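Local coordinates for protein amide synthase (Vibrio cholerae, PDB 1L5A) that probably forms amide bonds in vibriobactin biosynthesis, as a condensation enzyme of the nonribosomal peptide synthetase family, at residues L27-P32 with H118-R123; T36-A41 with Q143-L148; P69-Q74 with H108-L113. One frame throughout, in Å; residues are numbered along the deposited sequence.

Interaction 1. Residues L27-P32 with H118-R123; sequences LRLTGP and HLIYTR
L27 and L29 line up against I120 and H118 across two adjacent antiparallel strands. L27 N donates a hydrogen bond to I120 O at 2.6 Å, and I120 N returns a bond to L27 O at 2.7 Å. L29 and H118 make the next hydrogen-bonded pair, L29 N to H118 O and H118 N to L29 O both measuring 2.8 Å. Between them R28 and L119 form a non-hydrogen-bonded pair, with their side chains on the other face.

On the face that carries L27, L29, H118 and I120, L27 CB lies 3.9 Å from I120 CB. I120 carries its CD1 methyl trans about chi2 (161°), and this methyl makes a diagonal contact with L29 CD1 at 4.2 Å. The same face rests on helix 131-150, where L27 touches L141, and on a loop carrying F344, which L29 meets.

This is the centre of the five-stranded sheet in the N-terminal half of the chloramphenicol-acetyltransferase-like condensation fold. Strand 117-125 runs on toward the HHxxxDG signature of the family.

On the opposite face, chi2 of 59° swings L119 CD1 back over L27 O and 4.0 Å from R28 CG. L119 also packs on W87 and I90 of helix 82-94. R28 bends at chi3 (72°), which turns NE from the line of the chain; its guanidinium leads away to a salt bridge with E117.

The H118 ring is held at both nitrogens. ND1 meets a water in the ring plane at 2.9 Å, and NE2 bonds T35 OG1, an arrangement that should fix the ring's rotation. That water donates to L29 O and, at 2.7 Å, to G31 O, so it ties the imidazole to the strand end.

Interaction 2. Residues T36-A41 with Q143-L148; sequences TLLLRA and QHYQSL
A41 sets its methyl against Y145 and H144: CB lies 3.6 Å from Y145 N and 3.9 Å from H144 CB. With so small a residue here, the CA atoms of A41 and H144 come to 5.0 Å. One turn along, L148 points its CD1 into the first helix, touching L37 O and, at 3.6 Å, R40 CG. The side chains of R40 and L148 meet at about a right angle, and L37 CD1 answers by packing on L148 CB at 4.0 Å.

Y145 comes in edge first. Its CG is anti to the backbone N (chi1 -177°), and the ring presents CD1 near its plane to L38 CA at 3.7 Å, while CE1 reaches L37 CB.

The two segments belong to helices 35-47 and 131-150, which lie on one face of the N-terminal sheet of the condensation fold, with segment axes 8.4 Å apart and inclined at 134°.

Farther out, the Y145 hydroxyl bonds D34 N, just ahead of helix 35-47, and its ring meets F344 edge-to-face. H144 turns its imidazole toward the C-terminal end of helix 35-47, where the ring touches L44 and T45 and NE2 bonds E48 just beyond it.

Interaction 3. Residues P69-Q74 with H108-L113; sequences PPIDYQ and HQVYRL
Strands 72-75 and 107-114 are the two parallel strands of a beta-alpha-beta unit, joined through helix 82-94, at the edge of the N-terminal sheet. Four backbone hydrogen bonds alternate between them. D72 N binds H108 O at 2.8 Å, V110 N binds D72 O, Q74 N binds V110 O at 3.0 Å, and R112 N binds Q74 O.

Toward helix 35-47, Y73 lays its ring edge against V110, with CD1 3.9 Å from V110 CB. I71 CG2 packs on V110 CG2 nearby, and both residues also touch L42 of that helix. Y73 runs side by side with R112, its OH 3.5 Å from R112 CB, with ring and guanidinium planes 62° apart; R112 NH1 goes on to T35.

Ahead of the strand, P69 CB comes to 3.5 Å from CD2 of the H108 ring, whose NE2 bonds T106. The other face looks to helix 82-94. There Q74 extends beside Y111, with amide and ring planes 70° apart, and its NE2 bonds Q89 of the helix, with a weak second bond to D72 OD2. Q74 CB stands 4.0 Å from Y111 CD2, and the Y111 hydroxyl donates to Q109 OE1 at 2.7 Å.

Interactions 1 and 3 are strand pairings in one sheet, made continuous by backbone bonds between 108-113 and 118-123, such as Y111 N to L119 O. Interaction 1 is antiparallel and buried mid-sheet; interaction 3 is parallel, at an edge and only partly buried, with more polar side chains. Interaction 2 has no hydrogen bonds between its segments and relies on apolar packing; its R40 is exposed. Its helix 35-47 sits across both strand pairs: L38 CD1 touches I120 CD1, while L39 packs on Y73 and V110. Interactions 1 and 2 use consecutive elements, strand 22-30 then helix 35-47, and strand 117-125 then helix 131-150.

Interaction 1. Residues L27-P32 with H118-R123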
# COMPACT_ATOMS: atom_id res chain seq x y z
N LEU A 27 -33.83 20.19 3.08
CA LEU A 27 -34.36 18.98 3.66
C LEU A 27 -35.71 19.34 4.26
O LEU A 27 -35.83 20.34 4.99
CB LEU A 27 -33.41 18.44 4.73
CG LEU A 27 -32.02 18.00 4.25
CD1 LEU A 27 -31.23 17.45 5.43
CD2 LEU A 27 -32.17 16.93 3.16
N ARG A 28 -36.73 18.57 3.93
CA ARG A 28 -38.04 18.85 4.48
C ARG A 28 -38.40 17.64 5.29
O ARG A 28 -38.51 16.52 4.77
CB ARG A 28 -39.08 19.11 3.39
CG ARG A 28 -40.29 19.89 3.90
CD ARG A 28 -41.25 20.27 2.78
NE ARG A 28 -41.99 19.12 2.26
CZ ARG A 28 -43.13 18.68 2.78
NH1 ARG A 28 -43.67 19.30 3.83
NH2 ARG A 28 -43.73 17.61 2.26
N LEU A 29 -38.56 17.87 6.59
CA LEU A 29 -38.89 16.80 7.49
C LEU A 29 -40.34 16.94 7.93
O LEU A 29 -40.75 17.98 8.45
CB LEU A 29 -37.96 16.83 8.70
CG LEU A 29 -36.47 16.94 8.35
CD1 LEU A 29 -35.64 16.58 9.60
CD2 LEU A 29 -36.12 16.01 7.17
N THR A 30 -41.09 15.89 7.69
CA THR A 30 -42.49 15.86 8.05
C THR A 30 -42.61 14.80 9.13
O THR A 30 -42.32 13.62 8.89
CB THR A 30 -43.33 15.50 6.79
OG1 THR A 30 -43.19 16.57 5.84
CG2 THR A 30 -44.81 15.32 7.13
N GLY A 31 -42.99 15.23 10.33
CA GLY A 31 -43.11 14.30 11.45
C GLY A 31 -42.86 14.91 12.82
O GLY A 31 -42.42 16.05 12.93
N PRO A 32 -43.12 14.16 13.90
CA PRO A 32 -42.94 14.61 15.29
C PRO A 32 -41.47 14.71 15.70
O PRO A 32 -41.04 14.10 16.68
CB PRO A 32 -43.68 13.55 16.08
CG PRO A 32 -43.26 12.30 15.33
CD PRO A 32 -43.44 12.72 13.87
N HIS A 118 -40.57 20.61 9.35
CA HIS A 118 -39.32 21.37 9.48
C HIS A 118 -38.60 21.49 8.13
O HIS A 118 -38.65 20.58 7.28
CB HIS A 118 -38.35 20.70 10.48
CG HIS A 118 -38.77 20.83 11.91
ND1 HIS A 118 -39.77 20.07 12.46
CD2 HIS A 118 -38.35 21.68 12.88
CE1 HIS A 118 -39.96 20.44 13.72
NE2 HIS A 118 -39.11 21.42 14.00
N LEU A 119 -37.92 22.61 7.94
CA LEU A 119 -37.19 22.84 6.71
C LEU A 119 -35.75 23.20 7.01
O LEU A 119 -35.49 24.20 7.67
CB LEU A 119 -37.83 23.98 5.91
CG LEU A 119 -37.28 24.10 4.49
CD1 LEU A 119 -37.54 22.79 3.76
CD2 LEU A 119 -37.96 25.26 3.77
N ILE A 120 -34.83 22.38 6.52
CA ILE A 120 -33.40 22.61 6.70
C ILE A 120 -32.79 23.00 5.37
O ILE A 120 -32.97 22.31 4.36
CB ILE A 120 -32.67 21.36 7.17
CG1 ILE A 120 -33.10 21.00 8.59
CG2 ILE A 120 -31.17 21.59 7.12
CD1 ILE A 120 -32.79 19.57 8.95
N TYR A 121 -32.04 24.09 5.38
CA TYR A 121 -31.40 24.59 4.19
C TYR A 121 -29.90 24.66 4.43
O TYR A 121 -29.43 25.33 5.36
CB TYR A 121 -31.94 25.98 3.83
CG TYR A 121 -31.19 26.69 2.73
CD1 TYR A 121 -31.28 26.27 1.39
CD2 TYR A 121 -30.38 27.78 3.02
CE1 TYR A 121 -30.57 26.93 0.36
CE2 TYR A 121 -29.67 28.45 2.01
CZ TYR A 121 -29.77 28.02 0.69
OH TYR A 121 -29.07 28.71 -0.28
N THR A 122 -29.15 23.98 3.57
CA THR A 122 -27.70 23.95 3.66
C THR A 122 -27.10 24.46 2.35
O THR A 122 -27.48 24.00 1.29
CB THR A 122 -27.22 22.53 3.87
OG1 THR A 122 -27.84 22.02 5.06
CG2 THR A 122 -25.70 22.48 4.01
N ARG A 123 -26.17 25.40 2.42
CA ARG A 123 -25.54 25.90 1.22
C ARG A 123 -24.06 26.08 1.39
O ARG A 123 -23.58 26.57 2.42
CB ARG A 123 -26.09 27.26 0.81
CG ARG A 123 -25.15 27.98 -0.16
CD ARG A 123 -25.12 29.46 0.11
NE ARG A 123 -23.83 29.88 0.64
CZ ARG A 123 -23.62 31.04 1.25
NH1 ARG A 123 -24.61 31.91 1.41
NH2 ARG A 123 -22.41 31.33 1.71
O HOH W 1 -40.78 17.57 11.40

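Interaction 2. Residues T36-A41 with Q143-L148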
# COMPACT_ATOMS: atom_id res chain seq x y z
N THR A 36 -35.40 21.13 19.04
CA THR A 36 -34.19 21.40 19.79
C THR A 36 -33.07 20.40 19.51
O THR A 36 -31.96 20.80 19.21
CB THR A 36 -34.51 21.48 21.30
OG1 THR A 36 -35.32 22.65 21.53
CG2 THR A 36 -33.23 21.58 22.13
N LEU A 37 -33.36 19.11 19.58
CA LEU A 37 -32.31 18.14 19.29
C LEU A 37 -31.79 18.21 17.83
O LEU A 37 -30.59 17.99 17.58
CB LEU A 37 -32.80 16.72 19.64
CG LEU A 37 -33.09 16.43 21.13
CD1 LEU A 37 -33.27 14.93 21.33
CD2 LEU A 37 -31.95 16.89 22.03
N LEU A 38 -32.66 18.56 16.89
CA LEU A 38 -32.23 18.67 15.49
C LEU A 38 -31.25 19.82 15.39
O LEU A 38 -30.20 19.70 14.76
CB LEU A 38 -33.44 18.92 14.57
CG LEU A 38 -33.33 19.00 13.03
CD1 LEU A 38 -32.65 20.27 12.64
CD2 LEU A 38 -32.58 17.80 12.47
N LEU A 39 -31.58 20.93 16.04
CA LEU A 39 -30.71 22.10 16.02
C LEU A 39 -29.34 21.78 16.62
O LEU A 39 -28.31 22.20 16.08
CB LEU A 39 -31.34 23.26 16.79
CG LEU A 39 -32.57 23.97 16.22
CD1 LEU A 39 -32.86 25.18 17.09
CD2 LEU A 39 -32.33 24.43 14.80
N ARG A 40 -29.32 21.04 17.72
CA ARG A 40 -28.07 20.66 18.37
C ARG A 40 -27.32 19.75 17.39
O ARG A 40 -26.12 19.92 17.14
CB ARG A 40 -28.37 19.88 19.65
CG ARG A 40 -27.16 19.28 20.33
CD ARG A 40 -26.27 20.35 20.93
NE ARG A 40 -25.17 19.77 21.71
CZ ARG A 40 -24.10 20.46 22.08
NH1 ARG A 40 -23.97 21.74 21.75
NH2 ARG A 40 -23.15 19.86 22.79
N ALA A 41 -28.04 18.77 16.84
CA ALA A 41 -27.46 17.86 15.87
C ALA A 41 -26.81 18.62 14.72
O ALA A 41 -25.67 18.31 14.36
CB ALA A 41 -28.53 16.92 15.32
N GLN A 143 -26.89 10.97 12.05
CA GLN A 143 -26.25 10.29 13.16
C GLN A 143 -26.35 11.05 14.47
O GLN A 143 -26.75 10.49 15.50
CB GLN A 143 -24.79 10.00 12.84
CG GLN A 143 -24.63 9.16 11.62
CD GLN A 143 -23.17 8.88 11.27
OE1 GLN A 143 -22.28 9.70 11.51
NE2 GLN A 143 -22.93 7.72 10.67
N HIS A 144 -25.99 12.32 14.46
CA HIS A 144 -26.07 13.07 15.69
C HIS A 144 -27.50 13.16 16.21
O HIS A 144 -27.72 13.04 17.42
CB HIS A 144 -25.49 14.47 15.52
CG HIS A 144 -24.00 14.52 15.62
ND1 HIS A 144 -23.31 14.01 16.70
CD2 HIS A 144 -23.06 15.09 14.82
CE1 HIS A 144 -22.02 14.26 16.56
NE2 HIS A 144 -21.84 14.92 15.43
N TYR A 145 -28.47 13.33 15.32
CA TYR A 145 -29.86 13.41 15.78
C TYR A 145 -30.28 12.12 16.48
O TYR A 145 -30.86 12.15 17.56
CB TYR A 145 -30.84 13.69 14.62
CG TYR A 145 -32.27 13.85 15.08
CD1 TYR A 145 -32.70 15.03 15.70
CD2 TYR A 145 -33.20 12.81 14.95
CE1 TYR A 145 -34.01 15.16 16.18
CE2 TYR A 145 -34.52 12.93 15.43
CZ TYR A 145 -34.91 14.11 16.04
OH TYR A 145 -36.19 14.26 16.53
N GLN A 146 -29.99 10.99 15.86
CA GLN A 146 -30.36 9.71 16.44
C GLN A 146 -29.71 9.52 17.80
O GLN A 146 -30.33 8.99 18.71
CB GLN A 146 -29.96 8.57 15.50
CG GLN A 146 -30.23 7.16 16.02
CD GLN A 146 -31.65 6.96 16.50
OE1 GLN A 146 -32.61 7.41 15.87
NE2 GLN A 146 -31.79 6.27 17.63
N SER A 147 -28.46 9.94 17.93
CA SER A 147 -27.74 9.80 19.18
C SER A 147 -28.41 10.65 20.22
O SER A 147 -28.66 10.18 21.33
CB SER A 147 -26.28 10.23 19.04
OG SER A 147 -25.50 9.24 18.42
N LEU A 148 -28.72 11.89 19.88
CA LEU A 148 -29.34 12.76 20.86
C LEU A 148 -30.70 12.23 21.28
O LEU A 148 -31.04 12.24 22.46
CB LEU A 148 -29.47 14.17 20.30
CG LEU A 148 -28.09 14.83 20.17
CD1 LEU A 148 -28.13 16.04 19.19
CD2 LEU A 148 -27.63 15.25 21.56

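Interaction 3. Residues P69-Q74 with H108-L113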
# COMPACT_ATOMS: atom_id res chain seq x y z
N PRO A 69 -19.62 27.66 11.62
CA PRO A 69 -20.72 28.35 10.95
C PRO A 69 -21.96 28.55 11.85
O PRO A 69 -22.37 27.64 12.58
CB PRO A 69 -21.02 27.43 9.77
CG PRO A 69 -19.68 26.86 9.44
CD PRO A 69 -19.11 26.55 10.80
N PRO A 70 -22.57 29.74 11.81
CA PRO A 70 -23.77 30.02 12.62
C PRO A 70 -24.92 29.17 12.07
O PRO A 70 -24.92 28.81 10.90
CB PRO A 70 -24.07 31.50 12.36
CG PRO A 70 -22.85 32.04 11.66
CD PRO A 70 -22.20 30.88 10.96
N ILE A 71 -25.89 28.89 12.91
CA ILE A 71 -27.07 28.16 12.47
C ILE A 71 -28.23 29.11 12.69
O ILE A 71 -28.61 29.38 13.82
CB ILE A 71 -27.31 26.91 13.29
CG1 ILE A 71 -26.20 25.90 13.03
CG2 ILE A 71 -28.68 26.35 12.94
CD1 ILE A 71 -26.41 24.60 13.72
N ASP A 72 -28.79 29.64 11.60
CA ASP A 72 -29.90 30.56 11.69
C ASP A 72 -31.21 29.79 11.80
O ASP A 72 -31.65 29.13 10.85
CB ASP A 72 -29.88 31.49 10.45
CG ASP A 72 -31.11 32.40 10.36
OD1 ASP A 72 -31.48 33.04 11.38
OD2 ASP A 72 -31.72 32.49 9.26
N TYR A 73 -31.81 29.84 12.99
CA TYR A 73 -33.08 29.15 13.25
C TYR A 73 -34.28 30.10 13.40
O TYR A 73 -34.16 31.19 13.95
CB TYR A 73 -32.99 28.34 14.54
CG TYR A 73 -34.33 27.81 15.00
CD1 TYR A 73 -34.98 26.82 14.29
CD2 TYR A 73 -34.94 28.31 16.14
CE1 TYR A 73 -36.21 26.32 14.71
CE2 TYR A 73 -36.19 27.83 16.57
CZ TYR A 73 -36.81 26.83 15.85
OH TYR A 73 -38.00 26.30 16.29
N GLN A 74 -35.43 29.67 12.91
CA GLN A 74 -36.63 30.47 13.04
C GLN A 74 -37.85 29.60 13.22
O GLN A 74 -38.08 28.65 12.46
CB GLN A 74 -36.81 31.39 11.82
CG GLN A 74 -35.86 32.58 11.77
CD GLN A 74 -35.99 33.40 10.49
OE1 GLN A 74 -37.08 33.87 10.13
NE2 GLN A 74 -34.86 33.59 9.79
N HIS A 108 -26.44 28.09 6.92
CA HIS A 108 -27.29 27.06 7.52
C HIS A 108 -28.54 27.68 8.10
O HIS A 108 -28.48 28.51 9.01
CB HIS A 108 -26.49 26.31 8.60
CG HIS A 108 -25.16 25.84 8.11
ND1 HIS A 108 -25.01 24.65 7.42
CD2 HIS A 108 -23.96 26.46 8.08
CE1 HIS A 108 -23.76 24.57 6.97
NE2 HIS A 108 -23.11 25.66 7.35
N GLN A 109 -29.68 27.29 7.57
CA GLN A 109 -30.92 27.86 8.06
C GLN A 109 -31.88 26.74 8.44
O GLN A 109 -31.94 25.73 7.75
CB GLN A 109 -31.53 28.73 6.96
CG GLN A 109 -30.64 29.87 6.43
CD GLN A 109 -31.17 30.45 5.08
OE1 GLN A 109 -32.36 30.33 4.74
NE2 GLN A 109 -30.27 31.10 4.33
N VAL A 110 -32.61 26.90 9.54
CA VAL A 110 -33.58 25.89 9.95
C VAL A 110 -34.92 26.55 10.21
O VAL A 110 -34.99 27.61 10.82
CB VAL A 110 -33.17 25.17 11.26
CG1 VAL A 110 -34.16 24.06 11.57
CG2 VAL A 110 -31.77 24.60 11.14
N TYR A 111 -36.00 25.91 9.77
CA TYR A 111 -37.33 26.47 9.98
C TYR A 111 -38.33 25.49 10.54
O TYR A 111 -38.54 24.42 10.00
CB TYR A 111 -37.93 27.00 8.67
CG TYR A 111 -37.09 28.01 7.97
CD1 TYR A 111 -36.22 27.62 6.94
CD2 TYR A 111 -37.12 29.35 8.34
CE1 TYR A 111 -35.39 28.55 6.31
CE2 TYR A 111 -36.30 30.28 7.71
CZ TYR A 111 -35.44 29.87 6.70
OH TYR A 111 -34.57 30.78 6.14
N ARG A 112 -38.97 25.89 11.63
CA ARG A 112 -40.02 25.07 12.20
C ARG A 112 -41.26 25.69 11.55
O ARG A 112 -41.65 26.81 11.87
CB ARG A 112 -40.06 25.22 13.73
CG ARG A 112 -41.16 24.41 14.42
CD ARG A 112 -41.03 24.45 15.94
NE ARG A 112 -42.30 24.21 16.62
CZ ARG A 112 -42.68 23.06 17.16
NH1 ARG A 112 -41.88 21.99 17.14
NH2 ARG A 112 -43.87 22.96 17.72
N LEU A 113 -41.85 24.97 10.60
CA LEU A 113 -43.02 25.47 9.91
C LEU A 113 -44.27 25.19 10.73
O LEU A 113 -45.16 26.02 10.84
CB LEU A 113 -43.13 24.79 8.54
CG LEU A 113 -41.90 25.00 7.65
CD1 LEU A 113 -41.98 24.11 6.42
CD2 LEU A 113 -41.82 26.47 7.26